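Local coordinates for ubiquitin-conjugating enzyme-like protein (Leishmania mexicana, PDB 6ZM3) that probably acts in the ubiquitin-conjugation pathway as a ubiquitin-conjugating enzyme variant of the UBE2V type, at residues Pro77-Leu82 against Ser118-Glu123. Sequence-based numbering, arbitrary orientation. Where two conformers were deposited one is given.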
loop_
_atom_site.group_PDB
_atom_site.type_symbol
_atom_site.label_atom_id
_atom_site.label_comp_id
_atom_site.label_asym_id
_atom_site.label_seq_id
_atom_site.Cartn_x
_atom_site.Cartn_y
_atom_site.Cartn_z
ATOM N N PRO B 77 -7.170 -19.830 -11.171
ATOM C CA PRO B 77 -7.365 -18.387 -11.162
ATOM C C PRO B 77 -6.162 -17.731 -11.842
ATOM O O PRO B 77 -5.062 -18.295 -11.861
ATOM C CB PRO B 77 -7.317 -18.023 -9.672
ATOM C CG PRO B 77 -6.560 -19.142 -8.981
ATOM C CD PRO B 77 -6.771 -20.353 -9.860
ATOM N N HIS B 78 -6.378 -16.527 -12.365
ATOM C CA HIS B 78 -5.298 -15.711 -12.910
ATOM C C HIS B 78 -4.760 -14.841 -11.788
ATOM O O HIS B 78 -5.525 -14.046 -11.247
ATOM C CB HIS B 78 -5.833 -14.873 -14.076
ATOM C CG HIS B 78 -6.529 -15.706 -15.101
ATOM N ND1 HIS B 78 -5.862 -16.640 -15.869
ATOM C CD2 HIS B 78 -7.825 -15.766 -15.481
ATOM C CE1 HIS B 78 -6.709 -17.222 -16.687
ATOM N NE2 HIS B 78 -7.922 -16.706 -16.468
ATOM N N ILE B 79 -3.490 -15.054 -11.423
ATOM C CA ILE B 79 -2.828 -14.362 -10.332
ATOM C C ILE B 79 -1.714 -13.504 -10.939
ATOM O O ILE B 79 -0.875 -14.004 -11.691
ATOM C CB ILE B 79 -2.310 -15.359 -9.269
ATOM C CG1 ILE B 79 -3.400 -16.345 -8.808
ATOM C CG2 ILE B 79 -1.638 -14.664 -8.083
ATOM C CD1 ILE B 79 -3.048 -17.079 -7.509
ATOM N N ARG B 80 -1.716 -12.208 -10.597
ATOM C CA ARG B 80 -0.670 -11.273 -10.996
ATOM C C ARG B 80 -0.120 -10.630 -9.723
ATOM O O ARG B 80 -0.897 -10.136 -8.893
ATOM C CB ARG B 80 -1.312 -10.135 -11.794
ATOM C CG ARG B 80 -0.427 -9.469 -12.838
ATOM C CD ARG B 80 -1.208 -8.561 -13.779
ATOM N NE ARG B 80 -2.317 -7.857 -13.124
ATOM C CZ ARG B 80 -2.305 -6.569 -12.743
ATOM N NH1 ARG B 80 -1.241 -5.811 -12.960
ATOM N NH2 ARG B 80 -3.370 -6.027 -12.166
ATOM N N PHE B 81 1.204 -10.569 -9.600
ATOM C CA PHE B 81 1.782 -9.761 -8.538
ATOM C C PHE B 81 1.667 -8.291 -8.929
ATOM O O PHE B 81 1.956 -7.925 -10.076
ATOM C CB PHE B 81 3.239 -10.131 -8.268
ATOM C CG PHE B 81 3.456 -11.312 -7.353
ATOM C CD1 PHE B 81 3.444 -12.610 -7.862
ATOM C CD2 PHE B 81 3.709 -11.130 -6.003
ATOM C CE1 PHE B 81 3.660 -13.692 -7.022
ATOM C CE2 PHE B 81 3.945 -12.208 -5.173
ATOM C CZ PHE B 81 3.934 -13.486 -5.694
ATOM N N LEU B 82 1.255 -7.461 -7.966
ATOM C CA LEU B 82 1.281 -6.012 -8.142
ATOM C C LEU B 82 2.600 -5.463 -7.615
ATOM O O LEU B 82 3.145 -4.525 -8.204
ATOM C CB LEU B 82 0.112 -5.367 -7.400
ATOM C CG LEU B 82 -1.284 -5.725 -7.909
ATOM C CD1 LEU B 82 -2.326 -4.856 -7.212
ATOM C CD2 LEU B 82 -1.401 -5.561 -9.414
ATOM N N SER B 118 -0.538 -19.379 -0.206
ATOM C CA SER B 118 0.380 -20.067 0.686
ATOM C C SER B 118 1.490 -20.735 -0.115
ATOM O O SER B 118 2.622 -20.746 0.335
ATOM C CB SER B 118 -0.294 -21.067 1.594
ATOM O OG SER B 118 -0.488 -20.481 2.861
ATOM N N GLU B 119 1.114 -21.289 -1.276
ATOM C CA GLU B 119 2.011 -22.010 -2.172
ATOM C C GLU B 119 2.975 -21.067 -2.902
ATOM O O GLU B 119 4.128 -21.451 -3.132
ATOM C CB GLU B 119 1.256 -22.944 -3.116
ATOM C CG GLU B 119 0.624 -24.151 -2.403
ATOM C CD GLU B 119 1.613 -25.174 -1.871
ATOM O OE1 GLU B 119 2.520 -25.536 -2.636
ATOM O OE2 GLU B 119 1.537 -25.542 -0.672
ATOM N N LEU B 120 2.524 -19.855 -3.267
ATOM C CA LEU B 120 3.459 -18.825 -3.726
ATOM C C LEU B 120 4.418 -18.395 -2.617
ATOM O O LEU B 120 5.609 -18.157 -2.853
ATOM C CB LEU B 120 2.672 -17.657 -4.322
ATOM C CG LEU B 120 2.051 -17.978 -5.670
ATOM C CD1 LEU B 120 1.022 -16.931 -6.084
ATOM C CD2 LEU B 120 3.158 -18.086 -6.726
ATOM N N ARG B 121 3.924 -18.329 -1.372
ATOM C CA ARG B 121 4.771 -17.974 -0.251
ATOM C C ARG B 121 5.822 -19.045 0.045
ATOM O O ARG B 121 6.963 -18.718 0.349
ATOM C CB ARG B 121 3.933 -17.650 0.994
ATOM C CG ARG B 121 4.739 -16.942 2.067
ATOM C CD ARG B 121 3.851 -16.624 3.246
ATOM N NE ARG B 121 4.558 -16.265 4.451
ATOM C CZ ARG B 121 4.990 -17.140 5.367
ATOM N NH1 ARG B 121 4.878 -18.451 5.180
ATOM N NH2 ARG B 121 5.580 -16.698 6.455
ATOM N N LYS B 122 5.456 -20.321 -0.083
ATOM C CA LYS B 122 6.438 -21.385 0.082
ATOM C C LYS B 122 7.493 -21.284 -1.025
ATOM O O LYS B 122 8.666 -21.473 -0.741
ATOM C CB LYS B 122 5.762 -22.758 0.012
ATOM C CG LYS B 122 4.771 -23.100 1.120
ATOM C CD LYS B 122 4.574 -24.600 1.271
ATOM N N GLU B 123 7.086 -20.935 -2.262
ATOM C CA GLU B 123 8.003 -20.794 -3.393
ATOM C C GLU B 123 9.141 -19.843 -3.047
ATOM O O GLU B 123 10.239 -19.991 -3.572
ATOM C CB GLU B 123 7.335 -20.236 -4.655
ATOM C CG GLU B 123 6.551 -21.237 -5.474
ATOM C CD GLU B 123 7.356 -22.219 -6.315
ATOM O OE1 GLU B 123 8.611 -22.186 -6.254
ATOM O OE2 GLU B 123 6.731 -23.024 -7.028
#
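The one flat group in this contact, the phenyl ring of Phe-81, meets Leu-120 obliquely: the methyl CD1 comes 4.3 Å from ring atom CE1, and Leu-64 and Met-124 are further neighbours of the Phe-81 side chain. The same methyl serves a second partner, since Leu-120 CD1 also lies 4.0 Å from CG2 of Ile-79, where the two branched side chains reach toward each other and touch tip to tip. One leucine thus bridges two strand residues two positions apart, an example of how every second side chain of a strand can point to the same helix. The branch of Ile-79 that does the touching is CG2, anti to the backbone N, while CG1 sits beside that nitrogen (chi1 -51°). All three residues are buried, and their meeting is wholly apolar. The CA atoms of Ile-79 and Leu-120 are 10.2 Å apart, the usual spacing of a helix lying on a sheet with side chains between them. Leu-64 of the neighbouring strand also touches Ile-79, Cys-116 packs on Ile-79, and Phe-101 joins Leu-120. Such packing of helix 113-125 against strand 78-81, the last of the antiparallel four-stranded sheet, belongs to the hydrophobic core of the ubiquitin-conjugating (UBC) fold.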